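Local coordinates for protein SusD homolog (PDB 3FDH) that probably binds glycans at the outer surface of a gut Bacteroides cell, as a SusD/RagB-family lipoprotein of the kind that serves a TonB-dependent outer-membrane transporter, at residues F340-E344 against T416-K420; S301-A305 against K316-S320; A20-I24 against A178-Q183; Q154-Y158 against P491-A495. The contacts are given in a common frame with arbitrary orientation. Where two conformers were deposited one is given. Numbering follows the deposited sequence.

Contact 1 (F340-E344 against T416-K420); sequences FLKAE and TMIQK
Segments 340-344 and 416-420 are two antiparallel alpha-helical turns, joined by apolar contacts at both ends and by a water-linked pair of charges. Their axes run at 168° and approach to 10.0 Å, with Phe340 in register with Lys420 (CA to CA 6.0 Å) and Glu344 with Thr416 (CA to CA 6.5 Å). The apolar part centres on Phe340, an m rotamer whose ring covers the opposite backbone: Lys420 CA sits 3.5 Å from the ring centroid, 6° off the normal, in a CH-pi contact, and Phe340 CZ lies 3.3 Å from Gln419 O. Ala343 CB meets Thr416 CG2 at 3.7 Å, and SE of the selenomethionine Met417 lies 3.6 Å from Glu344 CD. A single water links the charges: Glu344 OE1 and Lys420 NZ, on an all-t chain, stay 4.5 Å apart, beyond a salt bridge, and the water donates to Glu344 OE1 (2.6 Å), weakly to Phe340 O (2.8 Å), and accepts from Lys420 NZ (3.0 Å). Their direct salt bridges go to Arg348 and Arg440 for Glu344, Asp437 for Lys420. Helix 354-379 covers Phe340 and Thr416 through Leu357, and helix 191-208 packs on Leu341 and Glu344 through Met207.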
loop_
_atom_site.group_PDB
_atom_site.type_symbol
_atom_site.label_atom_id
_atom_site.label_comp_id
_atom_site.label_asym_id
_atom_site.label_seq_id
_atom_site.Cartn_x
_atom_site.Cartn_y
_atom_site.Cartn_z
ATOM N N PHE A 340 -8.438 9.780 4.983
ATOM C CA PHE A 340 -8.141 10.437 3.706
ATOM C C PHE A 340 -9.221 10.096 2.694
ATOM O O PHE A 340 -9.544 10.882 1.791
ATOM C CB PHE A 340 -6.752 10.094 3.172
ATOM C CG PHE A 340 -5.634 10.854 3.833
ATOM C CD1 PHE A 340 -5.515 12.240 3.659
ATOM C CD2 PHE A 340 -4.685 10.200 4.590
ATOM C CE1 PHE A 340 -4.505 12.964 4.275
ATOM C CE2 PHE A 340 -3.674 10.925 5.217
ATOM C CZ PHE A 340 -3.577 12.318 5.028
ATOM N N LEU A 341 -9.803 8.918 2.859
ATOM C CA LEU A 341 -10.906 8.516 1.991
ATOM C C LEU A 341 -12.108 9.341 2.339
ATOM O O LEU A 341 -12.858 9.822 1.487
ATOM C CB LEU A 341 -11.205 7.021 2.097
ATOM C CG LEU A 341 -10.297 6.089 1.303
ATOM C CD1 LEU A 341 -10.371 4.627 1.779
ATOM C CD2 LEU A 341 -10.658 6.247 -0.160
ATOM N N LYS A 342 -12.299 9.506 3.628
ATOM C CA LYS A 342 -13.439 10.292 4.151
ATOM C C LYS A 342 -13.337 11.745 3.666
ATOM O O LYS A 342 -14.283 12.343 3.170
ATOM C CB LYS A 342 -13.400 10.300 5.657
ATOM C CG LYS A 342 -14.620 10.994 6.323
ATOM C CD LYS A 342 -14.621 10.841 7.825
ATOM C CE LYS A 342 -15.765 11.619 8.429
ATOM N NZ LYS A 342 -15.896 11.452 9.918
ATOM N N ALA A 343 -12.147 12.289 3.821
ATOM C CA ALA A 343 -11.838 13.659 3.358
ATOM C C ALA A 343 -12.014 13.797 1.836
ATOM O O ALA A 343 -12.590 14.780 1.347
ATOM C CB ALA A 343 -10.399 14.071 3.796
ATOM N N GLU A 344 -11.533 12.820 1.095
ATOM C CA GLU A 344 -11.631 12.877 -0.363
ATOM C C GLU A 344 -13.121 12.851 -0.781
ATOM O O GLU A 344 -13.583 13.559 -1.695
ATOM C CB GLU A 344 -10.917 11.719 -1.039
ATOM C CG GLU A 344 -11.053 11.814 -2.534
ATOM C CD GLU A 344 -10.403 10.725 -3.273
ATOM O OE1 GLU A 344 -9.859 9.782 -2.601
ATOM O OE2 GLU A 344 -10.375 10.876 -4.532
ATOM N N THR A 416 -5.855 17.672 -0.045
ATOM C CA THR A 416 -6.208 16.402 0.553
ATOM C C THR A 416 -5.392 15.261 -0.049
ATOM O O THR A 416 -4.852 14.437 0.663
ATOM C CB THR A 416 -7.744 16.107 0.457
ATOM O OG1 THR A 416 -8.456 17.104 1.222
ATOM C CG2 THR A 416 -8.103 14.639 0.967
HETATM N N MSE A 417 -5.227 15.233 -1.359
HETATM C CA MSE A 417 -4.570 14.102 -1.958
HETATM C C MSE A 417 -3.047 14.206 -1.810
HETATM O O MSE A 417 -2.347 13.176 -1.713
HETATM C CB MSE A 417 -4.988 13.995 -3.401
HETATM C CG MSE A 417 -6.510 13.856 -3.620
HETATM SE SE MSE A 417 -7.209 12.344 -2.647
HETATM C CE MSE A 417 -6.157 10.982 -3.535
ATOM N N ILE A 418 -2.550 15.450 -1.790
ATOM C CA ILE A 418 -1.109 15.697 -1.499
ATOM C C ILE A 418 -0.790 15.164 -0.098
ATOM O O ILE A 418 0.214 14.483 0.126
ATOM C CB ILE A 418 -0.700 17.179 -1.628
ATOM C CG1 ILE A 418 -0.740 17.595 -3.113
ATOM C CG2 ILE A 418 0.706 17.360 -1.095
ATOM C CD1 ILE A 418 -0.547 19.129 -3.410
ATOM N N GLN A 419 -1.672 15.466 0.838
ATOM C CA GLN A 419 -1.509 15.024 2.206
ATOM C C GLN A 419 -1.618 13.508 2.339
ATOM O O GLN A 419 -0.885 12.893 3.122
ATOM C CB GLN A 419 -2.464 15.772 3.190
ATOM C CG GLN A 419 -2.109 17.265 3.378
ATOM C CD GLN A 419 -0.662 17.491 3.877
ATOM O OE1 GLN A 419 -0.166 16.766 4.746
ATOM N NE2 GLN A 419 0.002 18.506 3.334
ATOM N N LYS A 420 -2.479 12.886 1.535
ATOM C CA LYS A 420 -2.635 11.444 1.585
ATOM C C LYS A 420 -1.309 10.865 1.148
ATOM O O LYS A 420 -0.768 9.968 1.753
ATOM C CB LYS A 420 -3.789 10.978 0.667
ATOM C CG LYS A 420 -4.110 9.520 0.767
ATOM C CD LYS A 420 -5.289 9.099 -0.087
ATOM C CE LYS A 420 -5.836 7.725 0.282
ATOM N NZ LYS A 420 -6.688 7.154 -0.870
HETATM O O HOH W 1 -8.570 9.399 -0.359
#

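Contact 2 (S301-A305 against K316-S320); sequences SLVPA and KYGIS
Tyr317, an m rotamer, lays one ring face over the methyl of Ala305, whose CB is 3.9 Å from the ring centroid and 19° off the normal, a CH-pi contact. Val303, chi1 t, adds its CG1 at 3.8 Å from Tyr317 CD1 and 3.3 Å from Lys316 O. The touching parts run 101° apart, so they do not pair as strands; the closest CA pairs are Leu302 with Gly318 (5.0 Å) and Val303 with Tyr317 (5.1 Å). There Gly318 N donates to Val303 O (2.9 Å, 160°). The loop leaves a 3-10 turn at Leu302, passes through Val303 with positive phi and psi (49/63) and turns back on the residues leading into strand 319-320, which pairs antiparallel with strand 283-284. Glycine is needed at 318: Leu302 O approaches Gly318 CA to 3.0 Å and would clash with an ideal CB. Backbone bonds from both Ala305 and Gly318 to Ala263 tie the two segments to strand 261-263, and Tyr317 OH pairs with Asp311 N.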
loop_
_atom_site.group_PDB
_atom_site.type_symbol
_atom_site.label_atom_id
_atom_site.label_comp_id
_atom_site.label_asym_id
_atom_site.label_seq_id
_atom_site.Cartn_x
_atom_site.Cartn_y
_atom_site.Cartn_z
ATOM N N SER A 301 24.584 17.154 3.070
ATOM C CA SER A 301 25.214 15.908 3.552
ATOM C C SER A 301 24.290 14.708 3.459
ATOM O O SER A 301 24.721 13.569 3.628
ATOM C CB SER A 301 25.753 16.037 4.966
ATOM O OG SER A 301 24.753 16.242 5.931
ATOM N N LEU A 302 23.020 14.957 3.177
ATOM C CA LEU A 302 22.068 13.865 3.004
ATOM C C LEU A 302 22.358 13.089 1.742
ATOM O O LEU A 302 22.120 11.888 1.645
ATOM C CB LEU A 302 20.632 14.395 2.940
ATOM C CG LEU A 302 19.539 13.373 2.610
ATOM C CD1 LEU A 302 19.522 12.231 3.670
ATOM C CD2 LEU A 302 18.190 14.084 2.510
ATOM N N VAL A 303 22.889 13.804 0.764
ATOM C CA VAL A 303 23.151 13.227 -0.551
ATOM C C VAL A 303 21.889 12.483 -1.054
ATOM O O VAL A 303 21.889 11.255 -1.270
ATOM C CB VAL A 303 24.402 12.304 -0.554
ATOM C CG1 VAL A 303 24.795 11.932 -2.011
ATOM C CG2 VAL A 303 25.582 12.965 0.174
ATOM N N PRO A 304 20.788 13.230 -1.251
ATOM C CA PRO A 304 19.609 12.547 -1.794
ATOM C C PRO A 304 19.835 12.109 -3.224
ATOM O O PRO A 304 20.700 12.637 -3.945
ATOM C CB PRO A 304 18.500 13.610 -1.679
ATOM C CG PRO A 304 19.248 14.934 -1.802
ATOM C CD PRO A 304 20.611 14.688 -1.167
ATOM N N ALA A 305 19.070 11.105 -3.605
ATOM C CA ALA A 305 19.140 10.519 -4.935
ATOM C C ALA A 305 18.201 11.253 -5.910
ATOM O O ALA A 305 17.031 11.549 -5.567
ATOM C CB ALA A 305 18.825 9.012 -4.874
ATOM N N LYS A 316 26.438 5.502 -1.942
ATOM C CA LYS A 316 26.522 6.946 -2.209
ATOM C C LYS A 316 25.464 7.856 -1.573
ATOM O O LYS A 316 25.738 8.956 -1.048
ATOM C CB LYS A 316 26.504 7.187 -3.701
ATOM C CG LYS A 316 26.618 8.647 -4.097
ATOM C CD LYS A 316 26.490 8.804 -5.592
ATOM C CE LYS A 316 26.569 10.261 -6.032
ATOM N NZ LYS A 316 27.843 10.923 -5.609
ATOM N N TYR A 317 24.238 7.411 -1.680
ATOM C CA TYR A 317 23.075 8.221 -1.284
ATOM C C TYR A 317 22.532 7.942 0.094
ATOM O O TYR A 317 22.544 6.824 0.607
ATOM C CB TYR A 317 21.934 8.040 -2.303
ATOM C CG TYR A 317 22.322 8.385 -3.727
ATOM C CD1 TYR A 317 22.453 9.723 -4.121
ATOM C CD2 TYR A 317 22.610 7.385 -4.673
ATOM C CE1 TYR A 317 22.832 10.050 -5.394
ATOM C CE2 TYR A 317 23.001 7.721 -5.968
ATOM C CZ TYR A 317 23.102 9.058 -6.322
ATOM O OH TYR A 317 23.505 9.420 -7.597
ATOM N N GLY A 318 22.021 9.019 0.643
ATOM C CA GLY A 318 21.331 9.032 1.915
ATOM C C GLY A 318 20.045 8.259 1.777
ATOM O O GLY A 318 19.703 7.774 0.694
ATOM N N ILE A 319 19.313 8.176 2.878
ATOM C CA ILE A 319 18.143 7.331 2.926
ATOM C C ILE A 319 17.023 7.902 3.763
ATOM O O ILE A 319 17.227 8.816 4.514
ATOM C CB ILE A 319 18.504 5.954 3.578
ATOM C CG1 ILE A 319 19.175 6.181 4.941
ATOM C CG2 ILE A 319 19.377 5.078 2.611
ATOM C CD1 ILE A 319 19.392 4.967 5.831
ATOM N N SER A 320 15.821 7.342 3.577
ATOM C CA SER A 320 14.729 7.638 4.492
ATOM C C SER A 320 14.979 6.831 5.781
ATOM O O SER A 320 15.540 5.737 5.748
ATOM C CB SER A 320 13.351 7.297 3.914
ATOM O OG SER A 320 13.140 5.891 3.814
#

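Contact 3 (A20-I24 against A178-Q183); sequences ASRFI and ADVTEQ
A surface contact without hydrogen bonds between its segments joins the first turn of helix 21-37 to the loop that leads from helix 154-171 to helix 191-208. Ala20 is the N-cap residue of the helix, its O accepting from Phe23 N at 2.9 Å, and the segments come closest at Arg22 and Val180 (CA to CA 5.6 Å). Arg22 carries most of the contact. With chi1 p and the next two torsions t, its side chain runs along the loop: CB lies 3.9 Å from Val180 CG2, CD 3.7 Å from Asp179 O, and NH1 3.5 Å from Ala178 CB. Gln183 folds back from the segment's other end, its CB 3.2 Å from Arg22 O and its OE1 3.3 Å from Arg22 CD, while NE2 lies 3.8 Å from Phe23 CE1. Bonds within the loop help to set its shape. Asp179 OD1 accepts from Thr181 N (3.0 Å), forming an Asx turn, and from Thr181 OG1 (2.6 Å), and Gln183 N bonds to Val180 O at 2.9 Å. The helix start rests on helix 76-95, Ile24 meeting Ile91 and Ile92, and the loop on the first turns of helix 106-127, Val180 touching Thr108 and Met111.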
loop_
_atom_site.group_PDB
_atom_site.type_symbol
_atom_site.label_atom_id
_atom_site.label_comp_id
_atom_site.label_asym_id
_atom_site.label_seq_id
_atom_site.Cartn_x
_atom_site.Cartn_y
_atom_site.Cartn_z
ATOM N N ALA A 20 -6.451 -27.812 9.262
ATOM C CA ALA A 20 -7.540 -26.976 9.807
ATOM C C ALA A 20 -7.427 -25.547 9.282
ATOM O O ALA A 20 -6.340 -24.971 9.197
ATOM C CB ALA A 20 -7.557 -26.997 11.351
ATOM N N SER A 21 -8.575 -24.986 8.929
ATOM C CA SER A 21 -8.618 -23.654 8.303
ATOM C C SER A 21 -7.871 -22.589 9.061
ATOM O O SER A 21 -7.274 -21.711 8.468
ATOM C CB SER A 21 -10.053 -23.173 8.096
ATOM O OG SER A 21 -10.692 -23.912 7.079
ATOM N N ARG A 22 -7.903 -22.664 10.379
ATOM C CA ARG A 22 -7.238 -21.643 11.192
ATOM C C ARG A 22 -5.742 -21.585 10.909
ATOM O O ARG A 22 -5.150 -20.509 10.841
ATOM C CB ARG A 22 -7.523 -21.821 12.685
ATOM C CG ARG A 22 -7.028 -23.092 13.320
ATOM C CD ARG A 22 -7.631 -23.220 14.686
ATOM N NE ARG A 22 -7.137 -24.369 15.426
ATOM C CZ ARG A 22 -7.664 -25.591 15.376
ATOM N NH1 ARG A 22 -8.719 -25.871 14.605
ATOM N NH2 ARG A 22 -7.119 -26.545 16.114
ATOM N N PHE A 23 -5.150 -22.743 10.691
ATOM C CA PHE A 23 -3.710 -22.803 10.422
ATOM C C PHE A 23 -3.403 -22.233 9.035
ATOM O O PHE A 23 -2.353 -21.606 8.784
ATOM C CB PHE A 23 -3.187 -24.232 10.595
ATOM C CG PHE A 23 -3.408 -24.776 11.989
ATOM C CD1 PHE A 23 -2.963 -24.063 13.088
ATOM C CD2 PHE A 23 -4.099 -25.973 12.201
ATOM C CE1 PHE A 23 -3.185 -24.558 14.379
ATOM C CE2 PHE A 23 -4.300 -26.453 13.469
ATOM C CZ PHE A 23 -3.856 -25.749 14.552
ATOM N N ILE A 24 -4.342 -22.424 8.129
ATOM C CA ILE A 24 -4.161 -21.901 6.779
ATOM C C ILE A 24 -4.262 -20.375 6.867
ATOM O O ILE A 24 -3.495 -19.632 6.237
ATOM C CB ILE A 24 -5.203 -22.444 5.769
ATOM C CG1 ILE A 24 -5.195 -23.980 5.730
ATOM C CG2 ILE A 24 -4.915 -21.884 4.370
ATOM C CD1 ILE A 24 -6.338 -24.589 4.912
ATOM N N ALA A 178 -13.991 -23.721 16.330
ATOM C CA ALA A 178 -12.589 -23.760 16.760
ATOM C C ALA A 178 -12.061 -22.341 16.902
ATOM O O ALA A 178 -12.213 -21.531 16.018
ATOM C CB ALA A 178 -11.743 -24.543 15.776
ATOM N N ASP A 179 -11.425 -22.074 18.027
ATOM C CA ASP A 179 -10.858 -20.751 18.349
ATOM C C ASP A 179 -9.664 -20.380 17.470
ATOM O O ASP A 179 -8.603 -21.010 17.511
ATOM C CB ASP A 179 -10.463 -20.698 19.832
ATOM C CG ASP A 179 -10.125 -19.295 20.289
ATOM O OD1 ASP A 179 -10.288 -18.347 19.482
ATOM O OD2 ASP A 179 -9.707 -19.156 21.464
ATOM N N VAL A 180 -9.858 -19.308 16.711
ATOM C CA VAL A 180 -8.903 -18.854 15.708
ATOM C C VAL A 180 -7.929 -17.807 16.257
ATOM O O VAL A 180 -6.990 -17.374 15.584
ATOM C CB VAL A 180 -9.639 -18.208 14.500
ATOM C CG1 VAL A 180 -10.181 -16.816 14.906
ATOM C CG2 VAL A 180 -8.692 -18.106 13.297
ATOM N N THR A 181 -8.158 -17.458 17.504
ATOM C CA THR A 181 -7.436 -16.359 18.139
ATOM C C THR A 181 -5.940 -16.309 17.872
ATOM O O THR A 181 -5.413 -15.289 17.459
ATOM C CB THR A 181 -7.651 -16.311 19.674
ATOM O OG1 THR A 181 -9.037 -16.095 19.946
ATOM C CG2 THR A 181 -6.860 -15.167 20.291
ATOM N N GLU A 182 -5.259 -17.413 18.132
ATOM C CA GLU A 182 -3.785 -17.422 18.059
ATOM C C GLU A 182 -3.258 -17.420 16.632
ATOM O O GLU A 182 -2.091 -17.083 16.381
ATOM C CB GLU A 182 -3.214 -18.601 18.868
ATOM C CG GLU A 182 -3.548 -18.529 20.377
ATOM C CD GLU A 182 -3.032 -17.260 21.073
ATOM O OE1 GLU A 182 -2.031 -16.661 20.601
ATOM O OE2 GLU A 182 -3.622 -16.881 22.122
ATOM N N GLN A 183 -4.151 -17.731 15.698
ATOM C CA GLN A 183 -3.809 -17.788 14.264
ATOM C C GLN A 183 -4.145 -16.486 13.544
ATOM O O GLN A 183 -3.639 -16.189 12.467
ATOM C CB GLN A 183 -4.527 -18.946 13.580
ATOM C CG GLN A 183 -3.981 -20.335 13.933
ATOM C CD GLN A 183 -4.332 -20.770 15.309
ATOM O OE1 GLN A 183 -5.509 -20.839 15.653
ATOM N NE2 GLN A 183 -3.313 -21.123 16.111
#

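Contact 4 (Q154-Y158 against P491-A495); sequences QQEIY and PVWWA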
loop_
_atom_site.group_PDB
_atom_site.type_symbol
_atom_site.label_atom_id
_atom_site.label_comp_id
_atom_site.label_asym_id
_atom_site.label_seq_id
_atom_site.Cartn_x
_atom_site.Cartn_y
_atom_site.Cartn_z
ATOM N N GLN A 154 -11.130 -6.798 -15.355
ATOM C CA GLN A 154 -10.865 -6.182 -14.059
ATOM C C GLN A 154 -12.191 -5.884 -13.381
ATOM O O GLN A 154 -12.333 -5.966 -12.146
ATOM C CB GLN A 154 -10.058 -4.890 -14.214
ATOM C CG GLN A 154 -9.442 -4.403 -12.922
ATOM C CD GLN A 154 -9.040 -2.991 -12.984
ATOM O OE1 GLN A 154 -9.815 -2.134 -13.423
ATOM N NE2 GLN A 154 -7.817 -2.699 -12.496
ATOM N N GLN A 155 -13.181 -5.559 -14.199
ATOM C CA GLN A 155 -14.506 -5.254 -13.665
ATOM C C GLN A 155 -15.103 -6.520 -13.028
ATOM O O GLN A 155 -15.668 -6.469 -11.944
ATOM C CB GLN A 155 -15.431 -4.656 -14.719
ATOM C CG GLN A 155 -16.792 -4.254 -14.171
ATOM C CD GLN A 155 -17.732 -3.743 -15.278
ATOM O OE1 GLN A 155 -17.476 -3.932 -16.476
ATOM N NE2 GLN A 155 -18.823 -3.104 -14.874
ATOM N N GLU A 156 -14.929 -7.650 -13.697
ATOM C CA GLU A 156 -15.409 -8.921 -13.174
ATOM C C GLU A 156 -14.721 -9.273 -11.870
ATOM O O GLU A 156 -15.328 -9.828 -10.972
ATOM C CB GLU A 156 -15.218 -10.054 -14.179
ATOM C CG GLU A 156 -16.225 -9.982 -15.281
ATOM C CD GLU A 156 -15.942 -10.894 -16.444
ATOM O OE1 GLU A 156 -14.784 -11.320 -16.645
ATOM O OE2 GLU A 156 -16.897 -11.133 -17.196
ATOM N N ILE A 157 -13.450 -8.911 -11.766
ATOM C CA ILE A 157 -12.682 -9.237 -10.559
ATOM C C ILE A 157 -13.248 -8.391 -9.428
ATOM O O ILE A 157 -13.484 -8.875 -8.315
ATOM C CB ILE A 157 -11.147 -9.039 -10.746
ATOM C CG1 ILE A 157 -10.586 -9.987 -11.815
ATOM C CG2 ILE A 157 -10.422 -9.272 -9.354
ATOM C CD1 ILE A 157 -9.115 -9.736 -12.183
ATOM N N TYR A 158 -13.509 -7.120 -9.712
ATOM C CA TYR A 158 -14.068 -6.213 -8.690
ATOM C C TYR A 158 -15.454 -6.655 -8.202
ATOM O O TYR A 158 -15.781 -6.529 -7.011
ATOM C CB TYR A 158 -14.018 -4.726 -9.065
ATOM C CG TYR A 158 -12.780 -4.080 -8.431
ATOM C CD1 TYR A 158 -11.561 -4.079 -9.058
ATOM C CD2 TYR A 158 -12.837 -3.578 -7.169
ATOM C CE1 TYR A 158 -10.449 -3.539 -8.460
ATOM C CE2 TYR A 158 -11.729 -3.065 -6.542
ATOM C CZ TYR A 158 -10.532 -3.033 -7.199
ATOM O OH TYR A 158 -9.444 -2.487 -6.572
ATOM N N PRO A 491 -3.764 1.685 -19.810
ATOM C CA PRO A 491 -4.164 1.844 -18.400
ATOM C C PRO A 491 -5.065 0.686 -17.968
ATOM O O PRO A 491 -5.664 0.028 -18.789
ATOM C CB PRO A 491 -5.013 3.115 -18.406
ATOM C CG PRO A 491 -4.750 3.788 -19.666
ATOM C CD PRO A 491 -4.251 2.784 -20.654
ATOM N N VAL A 492 -5.187 0.468 -16.675
ATOM C CA VAL A 492 -6.140 -0.554 -16.180
ATOM C C VAL A 492 -7.567 -0.000 -16.356
ATOM O O VAL A 492 -7.762 1.203 -16.582
ATOM C CB VAL A 492 -5.829 -0.994 -14.712
ATOM C CG1 VAL A 492 -4.380 -1.525 -14.693
ATOM C CG2 VAL A 492 -6.021 0.143 -13.663
ATOM N N TRP A 493 -8.561 -0.863 -16.256
ATOM C CA TRP A 493 -9.947 -0.428 -16.496
ATOM C C TRP A 493 -10.462 0.701 -15.611
ATOM O O TRP A 493 -11.044 1.663 -16.097
ATOM C CB TRP A 493 -10.870 -1.617 -16.461
ATOM C CG TRP A 493 -12.304 -1.302 -16.614
ATOM C CD1 TRP A 493 -12.985 -1.096 -17.785
ATOM C CD2 TRP A 493 -13.263 -1.211 -15.563
ATOM N NE1 TRP A 493 -14.311 -0.877 -17.514
ATOM C CE2 TRP A 493 -14.508 -0.939 -16.157
ATOM C CE3 TRP A 493 -13.190 -1.338 -14.164
ATOM C CZ2 TRP A 493 -15.678 -0.775 -15.409
ATOM C CZ3 TRP A 493 -14.360 -1.164 -13.414
ATOM C CH2 TRP A 493 -15.587 -0.892 -14.053
ATOM N N TRP A 494 -10.204 0.631 -14.321
ATOM C CA TRP A 494 -10.709 1.676 -13.434
ATOM C C TRP A 494 -10.039 3.004 -13.693
ATOM O O TRP A 494 -10.503 4.052 -13.215
ATOM C CB TRP A 494 -10.714 1.298 -11.941
ATOM C CG TRP A 494 -9.458 0.751 -11.272
ATOM C CD1 TRP A 494 -9.316 -0.499 -10.764
ATOM C CD2 TRP A 494 -8.216 1.432 -11.003
ATOM N NE1 TRP A 494 -8.083 -0.647 -10.185
ATOM C CE2 TRP A 494 -7.380 0.513 -10.319
ATOM C CE3 TRP A 494 -7.739 2.714 -11.255
ATOM C CZ2 TRP A 494 -6.089 0.831 -9.890
ATOM C CZ3 TRP A 494 -6.422 3.039 -10.814
ATOM C CH2 TRP A 494 -5.625 2.088 -10.156
ATOM N N ALA A 495 -9.001 2.962 -14.518
ATOM C CA ALA A 495 -8.230 4.176 -14.863
ATOM C C ALA A 495 -8.603 4.657 -16.242
ATOM O O ALA A 495 -7.968 5.548 -16.788
ATOM C CB ALA A 495 -6.709 3.939 -14.749
#
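The C-terminal loop shows how a chain end can be fixed to a helix start by aromatic and amide groups together. Val492 opens the contact, its CB 3.4 Å from NE2 of Gln154. Next, Trp493 turns its indole onto the side of Gln155, whose CB sits 3.7 Å from the centroid of the six-membered ring and 7° off its normal, a CH-pi contact; CH2 of Trp493 is 3.6 Å from Gln155 CG. Its indole also has a cation-pi partner in Arg212. At Trp494 the backbone N donates to Gln154 OE1 (2.9 Å, 142°), the single hydrogen bond between the segments, in a 3-10 turn that Ala495 N closes on Val492 O at 3.0 Å. The indole of Trp494 meets the Tyr158 ring obliquely, planes at 88°, with CD1 4.0 Å from Tyr158 CE1. Trp494 NE1 and Tyr158 OH both bond to Asp125, and Gln154 NE2 to Ala124 O, on helix 106-127, while Asn436, Arg439 and Arg440 of helix 431-443 pack against Trp494.

How the contacts relate
The four contacts sample separate parts of one largely helical chain, and none touches another. Contacts 1 and 4 are the closest pair, centres 22 Å and nearest atoms about 11 Å apart, and share a neighbour: Arg440 of helix 431-443 bridges to Glu344 in contact 1 and touches Trp494 in contact 4. Contacts 2 and 3 are the farthest apart, centres 44 Å, on opposite sides of the chain's centre. In sequence, contact 4 spans both 1 and 2, whereas contacts 3 and 4 cross, their segments alternating along the chain; both reach helix 106-127. No glycan site is identified here, so none of the contacts can be assigned to one.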